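Local coordinates for putative regulatory protein SCO4313 (Streptomyces coelicolor, PDB 2OI8) that probably binds DNA through an N-terminal helix-turn-helix domain and regulates transcription as a TetR-family protein, at the interface of chains A and B. Residues are numbered along the deposited sequence; one frame, centred on the assembly and turned at random. Chains: chain A/B, Putative regulatory protein SCO4313.

Contact 1: the interface of chains A and B. Residues chain A 72, 110-112, 180-181, 184, 188; chain B 188-189, 192, 194-195.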
loop_
_atom_site.group_PDB
_atom_site.type_symbol
_atom_site.label_atom_id
_atom_site.label_comp_id
_atom_site.label_asym_id
_atom_site.label_seq_id
_atom_site.Cartn_x
_atom_site.Cartn_y
_atom_site.Cartn_z
ATOM N N TYR A 72 -4.202 5.853 -13.652
ATOM C CA TYR A 72 -5.547 5.259 -13.676
ATOM C C TYR A 72 -5.925 4.783 -15.059
ATOM O O TYR A 72 -6.526 3.712 -15.202
ATOM C CB TYR A 72 -6.606 6.247 -13.184
ATOM C CG TYR A 72 -6.671 6.349 -11.682
ATOM C CD1 TYR A 72 -6.961 5.227 -10.904
ATOM C CD2 TYR A 72 -6.453 7.564 -11.030
ATOM C CE1 TYR A 72 -7.020 5.301 -9.520
ATOM C CE2 TYR A 72 -6.520 7.657 -9.634
ATOM C CZ TYR A 72 -6.807 6.513 -8.889
ATOM O OH TYR A 72 -6.881 6.569 -7.509
ATOM N N ILE A 110 -0.741 5.699 -7.190
ATOM C CA ILE A 110 -2.163 5.523 -6.868
ATOM C C ILE A 110 -2.344 4.866 -5.484
ATOM O O ILE A 110 -3.080 5.370 -4.643
ATOM C CB ILE A 110 -2.908 4.587 -7.907
ATOM C CG1 ILE A 110 -2.820 5.129 -9.324
ATOM C CG2 ILE A 110 -4.385 4.334 -7.462
ATOM C CD1 ILE A 110 -2.959 6.641 -9.284
ATOM N N PHE A 111 -1.701 3.714 -5.271
ATOM C CA PHE A 111 -2.064 2.851 -4.146
ATOM C C PHE A 111 -1.169 2.953 -2.922
ATOM O O PHE A 111 -1.426 2.314 -1.918
ATOM C CB PHE A 111 -2.207 1.400 -4.614
ATOM C CG PHE A 111 -3.304 1.206 -5.641
ATOM C CD1 PHE A 111 -4.647 1.165 -5.255
ATOM C CD2 PHE A 111 -3.003 1.092 -6.999
ATOM C CE1 PHE A 111 -5.694 0.976 -6.213
ATOM C CE2 PHE A 111 -4.029 0.911 -7.965
ATOM C CZ PHE A 111 -5.378 0.858 -7.566
ATOM N N GLY A 112 -0.134 3.772 -3.007
ATOM C CA GLY A 112 0.873 3.837 -1.986
ATOM C C GLY A 112 0.738 5.086 -1.144
ATOM O O GLY A 112 -0.366 5.606 -0.920
ATOM N N TRP A 180 -10.949 -6.440 -5.422
ATOM C CA TRP A 180 -10.102 -5.263 -5.389
ATOM C C TRP A 180 -9.162 -5.292 -4.170
ATOM O O TRP A 180 -7.945 -5.170 -4.303
ATOM C CB TRP A 180 -10.999 -4.030 -5.337
ATOM C CG TRP A 180 -10.372 -2.754 -5.745
ATOM C CD1 TRP A 180 -10.329 -1.601 -5.022
ATOM C CD2 TRP A 180 -9.719 -2.480 -6.978
ATOM N NE1 TRP A 180 -9.682 -0.626 -5.724
ATOM C CE2 TRP A 180 -9.290 -1.137 -6.931
ATOM C CE3 TRP A 180 -9.447 -3.239 -8.123
ATOM C CZ2 TRP A 180 -8.611 -0.519 -7.996
ATOM C CZ3 TRP A 180 -8.754 -2.621 -9.192
ATOM C CH2 TRP A 180 -8.347 -1.277 -9.110
ATOM N N SER A 181 -9.724 -5.486 -2.985
ATOM C CA SER A 181 -8.938 -5.303 -1.783
ATOM C C SER A 181 -8.056 -6.500 -1.550
ATOM O O SER A 181 -6.900 -6.334 -1.227
ATOM C CB SER A 181 -9.838 -5.054 -0.590
ATOM O OG SER A 181 -10.596 -6.217 -0.368
ATOM N N HIS A 184 -5.005 -6.386 -4.136
ATOM C CA HIS A 184 -4.136 -5.261 -3.793
ATOM C C HIS A 184 -3.349 -5.534 -2.524
ATOM O O HIS A 184 -2.196 -5.114 -2.415
ATOM C CB HIS A 184 -4.922 -3.968 -3.699
ATOM C CG HIS A 184 -5.252 -3.392 -5.038
ATOM N ND1 HIS A 184 -4.304 -2.783 -5.835
ATOM C CD2 HIS A 184 -6.413 -3.358 -5.736
ATOM C CE1 HIS A 184 -4.868 -2.398 -6.969
ATOM N NE2 HIS A 184 -6.150 -2.723 -6.929
ATOM N N SER A 188 0.478 -5.073 -3.148
ATOM C CA SER A 188 1.251 -4.022 -2.519
ATOM C C SER A 188 2.129 -4.556 -1.407
ATOM O O SER A 188 3.193 -4.013 -1.144
ATOM C CB SER A 188 0.355 -2.898 -2.056
ATOM O OG SER A 188 -0.720 -3.441 -1.358
ATOM N N SER B 188 -4.789 -0.380 3.577
ATOM C CA SER B 188 -3.999 0.546 2.792
ATOM C C SER B 188 -4.806 1.169 1.673
ATOM O O SER B 188 -4.549 2.299 1.279
ATOM C CB SER B 188 -2.735 -0.113 2.293
ATOM O OG SER B 188 -3.064 -1.344 1.734
ATOM N N LEU B 189 -5.826 0.474 1.189
ATOM C CA LEU B 189 -6.736 1.112 0.230
ATOM C C LEU B 189 -7.475 2.236 0.867
ATOM O O LEU B 189 -7.627 3.265 0.245
ATOM C CB LEU B 189 -7.727 0.139 -0.413
ATOM C CG LEU B 189 -7.155 -0.785 -1.491
ATOM C CD1 LEU B 189 -8.269 -1.689 -1.972
ATOM C CD2 LEU B 189 -6.569 0.009 -2.666
ATOM N N ALA B 192 -4.816 4.944 1.658
ATOM C CA ALA B 192 -4.316 5.501 0.406
ATOM C C ALA B 192 -5.356 6.390 -0.270
ATOM O O ALA B 192 -5.109 6.895 -1.347
ATOM C CB ALA B 192 -3.882 4.363 -0.548
ATOM N N GLN B 194 -8.485 5.556 -1.400
ATOM C CA GLN B 194 -9.157 4.922 -2.553
ATOM C C GLN B 194 -10.656 4.658 -2.423
ATOM O O GLN B 194 -11.286 4.255 -3.398
ATOM C CB GLN B 194 -8.441 3.633 -2.979
ATOM C CG GLN B 194 -7.001 3.864 -3.324
ATOM C CD GLN B 194 -6.845 4.813 -4.505
ATOM O OE1 GLN B 194 -7.385 4.558 -5.590
ATOM N NE2 GLN B 194 -6.091 5.906 -4.309
ATOM N N PHE B 195 -11.216 4.881 -1.239
ATOM C CA PHE B 195 -12.649 4.708 -1.004
ATOM C C PHE B 195 -13.314 6.066 -0.725
ATOM O O PHE B 195 -14.495 6.142 -0.395
ATOM C CB PHE B 195 -12.900 3.740 0.166
ATOM C CG PHE B 195 -12.333 2.339 -0.032
ATOM C CD1 PHE B 195 -12.512 1.645 -1.230
ATOM C CD2 PHE B 195 -11.659 1.705 1.008
ATOM C CE1 PHE B 195 -12.000 0.341 -1.406
ATOM C CE2 PHE B 195 -11.149 0.395 0.853
ATOM C CZ PHE B 195 -11.331 -0.285 -0.364
HETATM O O HOH W 1 -9.312 2.245 -6.152
HETATM O O HOH W 2 -2.262 7.130 -2.464
#
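The isobutyl group of B:Leu189 fills the apolar centre, its two methyls serving different partners on chain A. B:Leu189 CD2 lies 3.4 Å from A:Phe111 CD1, the two side chains running alongside each other in the same direction. B:Leu189 CD1 turns to helix 170-191 of chain A, where it meets A:Trp180 CD1 of the indole at 3.7 Å and the backbone CA of A:Ser181. The A:Phe111 ring is held within its own chain: A:Ile110 CG2 sits over the centre of one face and A:His184 CE1 over the rim of the other. Farther out, B:Gln194 bends at chi2 (-62°) and sends its amide across A:Ile110 and A:Phe111 to meet A:Tyr72 tip to tip, amide and phenol nearly coplanar. A:Tyr72 OH donates to a lone pair of B:Gln194 OE1 over 2.8 Å. Water 1 joins that OE1 to the indole NE1 of A:Trp180, while B:Gln194 NE2 bonds back to B:Ala192 O at 3.3 Å, fixing the amide's rotation. Water 2 gathers the carbonyl oxygens of A:Ile110, A:Gly112 and B:Ala192. The patch seats the end of one subunit's helix 170-191 and the loop after it against helices 60-84, 104-111 and 170-191 of the other, and would fix their relative position in a TetR-type dimer.

Contact 2: the interface of chains A and B. Residues chain A 152, 155-156, 159, 162, 177; chain B 198-201, 204-205.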
loop_
_atom_site.group_PDB
_atom_site.type_symbol
_atom_site.label_atom_id
_atom_site.label_comp_id
_atom_site.label_asym_id
_atom_site.label_seq_id
_atom_site.Cartn_x
_atom_site.Cartn_y
_atom_site.Cartn_z
ATOM N N PHE A 152 -22.978 -6.789 4.885
ATOM C CA PHE A 152 -22.374 -5.743 4.052
ATOM C C PHE A 152 -23.170 -5.457 2.784
ATOM O O PHE A 152 -23.346 -4.278 2.415
ATOM C CB PHE A 152 -20.916 -6.057 3.731
ATOM C CG PHE A 152 -20.179 -4.926 3.045
ATOM C CD1 PHE A 152 -20.231 -3.616 3.550
ATOM C CD2 PHE A 152 -19.396 -5.176 1.904
ATOM C CE1 PHE A 152 -19.529 -2.568 2.914
ATOM C CE2 PHE A 152 -18.686 -4.133 1.259
ATOM C CZ PHE A 152 -18.755 -2.834 1.768
ATOM N N HIS A 155 -25.954 -3.107 3.467
ATOM C CA HIS A 155 -25.429 -1.754 3.457
ATOM C C HIS A 155 -25.285 -1.215 2.034
ATOM O O HIS A 155 -25.635 -0.072 1.756
ATOM C CB HIS A 155 -24.082 -1.746 4.165
ATOM C CG HIS A 155 -23.330 -0.462 4.033
ATOM N ND1 HIS A 155 -23.658 0.671 4.749
ATOM C CD2 HIS A 155 -22.246 -0.137 3.284
ATOM C CE1 HIS A 155 -22.803 1.635 4.450
ATOM N NE2 HIS A 155 -21.943 1.173 3.558
ATOM N N LEU A 156 -24.783 -2.057 1.139
ATOM C CA LEU A 156 -24.448 -1.653 -0.226
ATOM C C LEU A 156 -25.654 -1.272 -1.087
ATOM O O LEU A 156 -25.500 -0.581 -2.102
ATOM C CB LEU A 156 -23.664 -2.771 -0.915
ATOM C CG LEU A 156 -22.132 -2.730 -0.971
ATOM C CD1 LEU A 156 -21.526 -1.996 0.203
ATOM C CD2 LEU A 156 -21.567 -4.135 -1.070
ATOM N N HIS A 159 -25.914 2.148 -0.501
ATOM C CA HIS A 159 -24.597 2.776 -0.683
ATOM C C HIS A 159 -23.833 2.274 -1.918
ATOM O O HIS A 159 -22.900 1.472 -1.805
ATOM C CB HIS A 159 -23.753 2.586 0.581
ATOM C CG HIS A 159 -24.252 3.361 1.758
ATOM N ND1 HIS A 159 -25.044 2.801 2.738
ATOM C CD2 HIS A 159 -24.082 4.660 2.110
ATOM C CE1 HIS A 159 -25.339 3.717 3.644
ATOM N NE2 HIS A 159 -24.770 4.856 3.285
ATOM N N TRP A 162 -21.516 4.607 -6.715
ATOM C CA TRP A 162 -20.346 4.304 -7.531
ATOM C C TRP A 162 -20.576 3.129 -8.508
ATOM O O TRP A 162 -19.661 2.329 -8.730
ATOM C CB TRP A 162 -19.166 3.970 -6.610
ATOM C CG TRP A 162 -19.505 2.887 -5.626
ATOM C CD1 TRP A 162 -20.168 3.045 -4.452
ATOM C CD2 TRP A 162 -19.236 1.486 -5.751
ATOM N NE1 TRP A 162 -20.325 1.832 -3.823
ATOM C CE2 TRP A 162 -19.764 0.856 -4.600
ATOM C CE3 TRP A 162 -18.607 0.698 -6.720
ATOM C CZ2 TRP A 162 -19.674 -0.525 -4.387
ATOM C CZ3 TRP A 162 -18.522 -0.683 -6.506
ATOM C CH2 TRP A 162 -19.045 -1.273 -5.349
ATOM N N LEU A 177 -15.594 -5.438 -4.662
ATOM C CA LEU A 177 -14.792 -4.769 -3.638
ATOM C C LEU A 177 -13.790 -5.734 -2.990
ATOM O O LEU A 177 -12.658 -5.365 -2.777
ATOM C CB LEU A 177 -15.718 -4.129 -2.590
ATOM C CG LEU A 177 -16.630 -3.004 -3.097
ATOM C CD1 LEU A 177 -17.580 -2.579 -2.027
ATOM C CD2 LEU A 177 -15.813 -1.817 -3.559
HETATM N N MSE B 198 -16.438 6.923 -2.681
HETATM C CA MSE B 198 -17.175 5.705 -2.967
HETATM C C MSE B 198 -18.343 5.518 -2.013
HETATM O O MSE B 198 -19.167 4.633 -2.215
HETATM C CB MSE B 198 -16.275 4.481 -3.004
HETATM C CG MSE B 198 -15.587 4.284 -4.341
HETATM SE SE MSE B 198 -14.771 2.503 -4.537
HETATM C CE MSE B 198 -13.406 2.953 -5.921
ATOM N N GLY B 199 -18.410 6.350 -0.976
ATOM C CA GLY B 199 -19.653 6.545 -0.215
ATOM C C GLY B 199 -20.199 5.378 0.594
ATOM O O GLY B 199 -21.228 5.510 1.257
ATOM N N PHE B 200 -19.537 4.231 0.533
ATOM C CA PHE B 200 -19.854 3.147 1.452
ATOM C C PHE B 200 -18.938 3.241 2.674
ATOM O O PHE B 200 -18.043 4.095 2.731
ATOM C CB PHE B 200 -19.777 1.773 0.770
ATOM C CG PHE B 200 -18.384 1.347 0.380
ATOM C CD1 PHE B 200 -17.547 0.706 1.295
ATOM C CD2 PHE B 200 -17.918 1.553 -0.911
ATOM C CE1 PHE B 200 -16.265 0.309 0.930
ATOM C CE2 PHE B 200 -16.637 1.153 -1.281
ATOM C CZ PHE B 200 -15.816 0.534 -0.365
ATOM N N ASP B 201 -19.178 2.363 3.644
ATOM C CA ASP B 201 -18.483 2.390 4.902
ATOM C C ASP B 201 -17.455 1.284 4.884
ATOM O O ASP B 201 -17.750 0.122 5.192
ATOM C CB ASP B 201 -19.482 2.206 6.034
ATOM C CG ASP B 201 -18.872 2.386 7.403
ATOM O OD1 ASP B 201 -17.656 2.620 7.528
ATOM O OD2 ASP B 201 -19.632 2.279 8.381
ATOM N N LEU B 204 -17.089 -1.407 7.348
ATOM C CA LEU B 204 -18.006 -2.551 7.219
ATOM C C LEU B 204 -17.429 -3.545 6.235
ATOM O O LEU B 204 -17.462 -4.750 6.494
ATOM C CB LEU B 204 -19.417 -2.116 6.798
ATOM C CG LEU B 204 -20.466 -1.723 7.851
ATOM C CD1 LEU B 204 -19.883 -1.115 9.127
ATOM C CD2 LEU B 204 -21.526 -0.788 7.246
ATOM N N LEU B 205 -16.880 -3.029 5.127
ATOM C CA LEU B 205 -16.040 -3.845 4.232
ATOM C C LEU B 205 -14.977 -4.642 5.009
ATOM O O LEU B 205 -14.847 -5.854 4.824
ATOM C CB LEU B 205 -15.392 -3.009 3.120
ATOM C CG LEU B 205 -14.322 -3.776 2.325
ATOM C CD1 LEU B 205 -14.855 -5.040 1.634
ATOM C CD2 LEU B 205 -13.593 -2.880 1.331
#
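B:Phe200 points its ring into chain A, with CG in the crowded position between backbone N and carbonyl carbon (chi1 69°). Both methyls of A:Leu177 press on its far end, A:Leu177 CD2 standing 3.8 Å from B:Phe200 CE2. Its CD1 flank meets the edge of A:Phe152 in that ring's plane, the two side chains crossing obliquely, and on the other flank B:Phe200 CD2 lies 3.8 Å from the indole NE1 of A:Trp162. The A:Phe152 ring is itself sandwiched, A:Leu156 CD1 over one face and the backbone N of B:Leu205 over the other, while A:Phe152 CZ touches B:Leu205 CB at 3.6 Å. A:His155, with CG anti to the backbone N (chi1 171°), carries the polar contact: A:His155 NE2 accepts from the backbone N of B:Asp201 at 3.0 Å, the donor tilted 27° out of the imidazole plane. B:Leu204 CD2 covers one face of that imidazole in a CH-pi contact, and A:His159 ND1 lies over the other. The latter nitrogen bonds to A:His155 O, and A:Trp162 NE1 donates to A:His159 O at 3.3 Å, which would help to hold imidazole and indole in place. The site receives the segment leading into helix 202-213 of the partner and appears to secure the flank of the dimer.

Contact 3: the interface of chains A and B. Residues chain A 178, 181-182, 185, 209, 212; chain B 178, 181-182, 185, 209, 212.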
loop_
_atom_site.group_PDB
_atom_site.type_symbol
_atom_site.label_atom_id
_atom_site.label_comp_id
_atom_site.label_asym_id
_atom_site.label_seq_id
_atom_site.Cartn_x
_atom_site.Cartn_y
_atom_site.Cartn_z
ATOM N N SER A 178 -14.214 -6.971 -2.725
ATOM C CA SER A 178 -13.351 -8.046 -2.197
ATOM C C SER A 178 -12.217 -8.473 -3.125
ATOM O O SER A 178 -11.106 -8.774 -2.674
ATOM C CB SER A 178 -14.178 -9.281 -1.853
ATOM O OG SER A 178 -14.724 -9.169 -0.557
ATOM N N SER A 181 -9.724 -5.486 -2.985
ATOM C CA SER A 181 -8.938 -5.303 -1.783
ATOM C C SER A 181 -8.056 -6.500 -1.550
ATOM O O SER A 181 -6.900 -6.334 -1.227
ATOM C CB SER A 181 -9.838 -5.054 -0.590
ATOM O OG SER A 181 -10.596 -6.217 -0.368
ATOM N N ARG A 182 -8.585 -7.702 -1.722
ATOM C CA ARG A 182 -7.783 -8.917 -1.559
ATOM C C ARG A 182 -6.513 -8.984 -2.445
ATOM O O ARG A 182 -5.423 -9.325 -1.953
ATOM C CB ARG A 182 -8.644 -10.175 -1.744
ATOM C CG ARG A 182 -9.576 -10.398 -0.588
ATOM C CD ARG A 182 -10.349 -11.699 -0.664
ATOM N NE ARG A 182 -11.482 -11.677 0.271
ATOM C CZ ARG A 182 -12.415 -12.630 0.366
ATOM N NH1 ARG A 182 -12.369 -13.703 -0.407
ATOM N NH2 ARG A 182 -13.402 -12.505 1.239
ATOM N N GLY A 185 -3.972 -6.273 -1.596
ATOM C CA GLY A 185 -3.341 -6.696 -0.349
ATOM C C GLY A 185 -2.085 -7.448 -0.686
ATOM O O GLY A 185 -1.024 -7.131 -0.174
ATOM N N GLU A 209 -5.375 -16.724 -3.277
ATOM C CA GLU A 209 -6.364 -15.702 -2.938
ATOM C C GLU A 209 -7.394 -15.498 -4.036
ATOM O O GLU A 209 -8.567 -15.304 -3.753
ATOM C CB GLU A 209 -5.684 -14.381 -2.585
ATOM C CG GLU A 209 -5.096 -14.372 -1.191
ATOM C CD GLU A 209 -6.161 -14.464 -0.123
ATOM O OE1 GLU A 209 -6.807 -13.442 0.161
ATOM O OE2 GLU A 209 -6.373 -15.560 0.437
ATOM N N ASP A 212 -9.690 -18.806 -4.079
ATOM C CA ASP A 212 -10.546 -18.640 -2.888
ATOM C C ASP A 212 -11.697 -17.645 -3.082
ATOM O O ASP A 212 -12.724 -17.700 -2.401
ATOM C CB ASP A 212 -9.655 -18.135 -1.750
ATOM C CG ASP A 212 -10.166 -18.504 -0.378
ATOM O OD1 ASP A 212 -11.290 -18.096 -0.008
ATOM O OD2 ASP A 212 -9.407 -19.168 0.354
ATOM N N SER B 178 -3.228 -15.091 4.461
ATOM C CA SER B 178 -4.512 -14.548 3.975
ATOM C C SER B 178 -5.120 -13.456 4.851
ATOM O O SER B 178 -5.706 -12.491 4.347
ATOM C CB SER B 178 -5.543 -15.662 3.815
ATOM O OG SER B 178 -5.405 -16.291 2.561
ATOM N N SER B 181 -2.818 -10.378 4.233
ATOM C CA SER B 181 -2.916 -9.690 2.963
ATOM C C SER B 181 -4.300 -9.129 2.779
ATOM O O SER B 181 -4.434 -8.002 2.355
ATOM C CB SER B 181 -2.555 -10.622 1.824
ATOM O OG SER B 181 -3.523 -11.641 1.773
ATOM N N ARG B 182 -5.328 -9.897 3.107
ATOM C CA ARG B 182 -6.706 -9.410 3.001
ATOM C C ARG B 182 -7.001 -8.108 3.789
ATOM O O ARG B 182 -7.623 -7.177 3.252
ATOM C CB ARG B 182 -7.711 -10.510 3.371
ATOM C CG ARG B 182 -7.797 -11.576 2.317
ATOM C CD ARG B 182 -8.871 -12.612 2.577
ATOM N NE ARG B 182 -8.656 -13.795 1.734
ATOM C CZ ARG B 182 -9.369 -14.924 1.802
ATOM N NH1 ARG B 182 -10.362 -15.048 2.669
ATOM N NH2 ARG B 182 -9.085 -15.937 0.998
ATOM N N GLY B 185 -5.031 -5.114 2.492
ATOM C CA GLY B 185 -5.683 -4.719 1.247
ATOM C C GLY B 185 -6.680 -3.639 1.559
ATOM O O GLY B 185 -6.660 -2.588 0.939
ATOM N N GLU B 209 -14.705 -8.675 5.275
ATOM C CA GLU B 209 -13.509 -9.435 4.916
ATOM C C GLU B 209 -12.988 -10.281 6.064
ATOM O O GLU B 209 -12.547 -11.402 5.854
ATOM C CB GLU B 209 -12.415 -8.511 4.386
ATOM C CG GLU B 209 -12.650 -8.073 2.957
ATOM C CD GLU B 209 -12.572 -9.230 1.987
ATOM O OE1 GLU B 209 -11.451 -9.652 1.656
ATOM O OE2 GLU B 209 -13.627 -9.737 1.554
ATOM N N ASP B 212 -15.654 -13.250 6.601
ATOM C CA ASP B 212 -15.384 -14.158 5.468
ATOM C C ASP B 212 -14.136 -15.030 5.652
ATOM O O ASP B 212 -14.001 -16.103 5.060
ATOM C CB ASP B 212 -15.190 -13.289 4.222
ATOM C CG ASP B 212 -15.532 -14.001 2.936
ATOM O OD1 ASP B 212 -14.903 -15.033 2.615
ATOM O OD2 ASP B 212 -16.409 -13.485 2.215
HETATM O O HOH W 3 -9.368 -7.858 1.447
HETATM O O HOH W 4 -5.538 -10.996 0.037
#
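Charge pairing dominates this patch, where helices 170-191 and 202-213 of the two chains meet about the two-fold axis. A:Arg182, extended from CG to NE, grips the carboxylate of B:Glu209 side-on. A:Arg182 NE donates almost straight (169° at H) to the syn lone pair of B:Glu209 OE1, which lies in the guanidinium plane; the modelled separation of 2.5 Å is short. A:Arg182 NH2 reaches B:Glu209 OE2 at 2.8 Å in a more bent bond, from above the carboxylate plane. The A:Ser178 hydroxyl OG also donates to this OE2 from above the plane, so the oxygen takes bonds from both. B:Glu209 is bent at chi2 (-66°). The poorly ordered B:Asp212 adds a salt bridge, B:Asp212 OD1 3.2 Å from A:Arg182 NH2, with carboxylate and guanidinium nearly perpendicular. The twin set exchanges the chains.

Stacking brings the two arginines together: their guanidinium planes are 8° apart, A:Arg182 NH1 lying 3.9 Å from B:Arg182 NH1, each over the centre of the opposite group. The flanking carboxylates presumably offset the repulsion of these like charges. Nearer the backbones, A:Arg182 CG packs 3.6 Å from B:Arg182 CG. A:Gly185 CA comes within 3.5 Å of B:Gly185 CA, where the helices approach closely.

Water completes the network. Water 3 joins the A:Ser181 hydroxyl to the B:Arg182 carbonyl. Water 3 also lies 2.8 Å from B:Glu209 OE1, the same oxygen that accepts from A:Arg182 NE.

Contact 3 straddles the two-fold axis, and the C-alpha centres of contacts 1 and 2 lie about 13 Å and 16 Å from its own; contacts 1 and 2 are about 15 Å apart. Helix 170-191 runs through all three. A:Ser181 belongs to both contact 1 and contact 3, while helix 202-213 of chain B enters contacts 2 and 3. The symmetry repeats contacts 1 and 2 with the chains exchanged, so largely apolar patches flank a charged centre on both sides. Such an arrangement fits the dimer typical of TetR regulators, whose C-terminal domains hold two DNA-binding domains together.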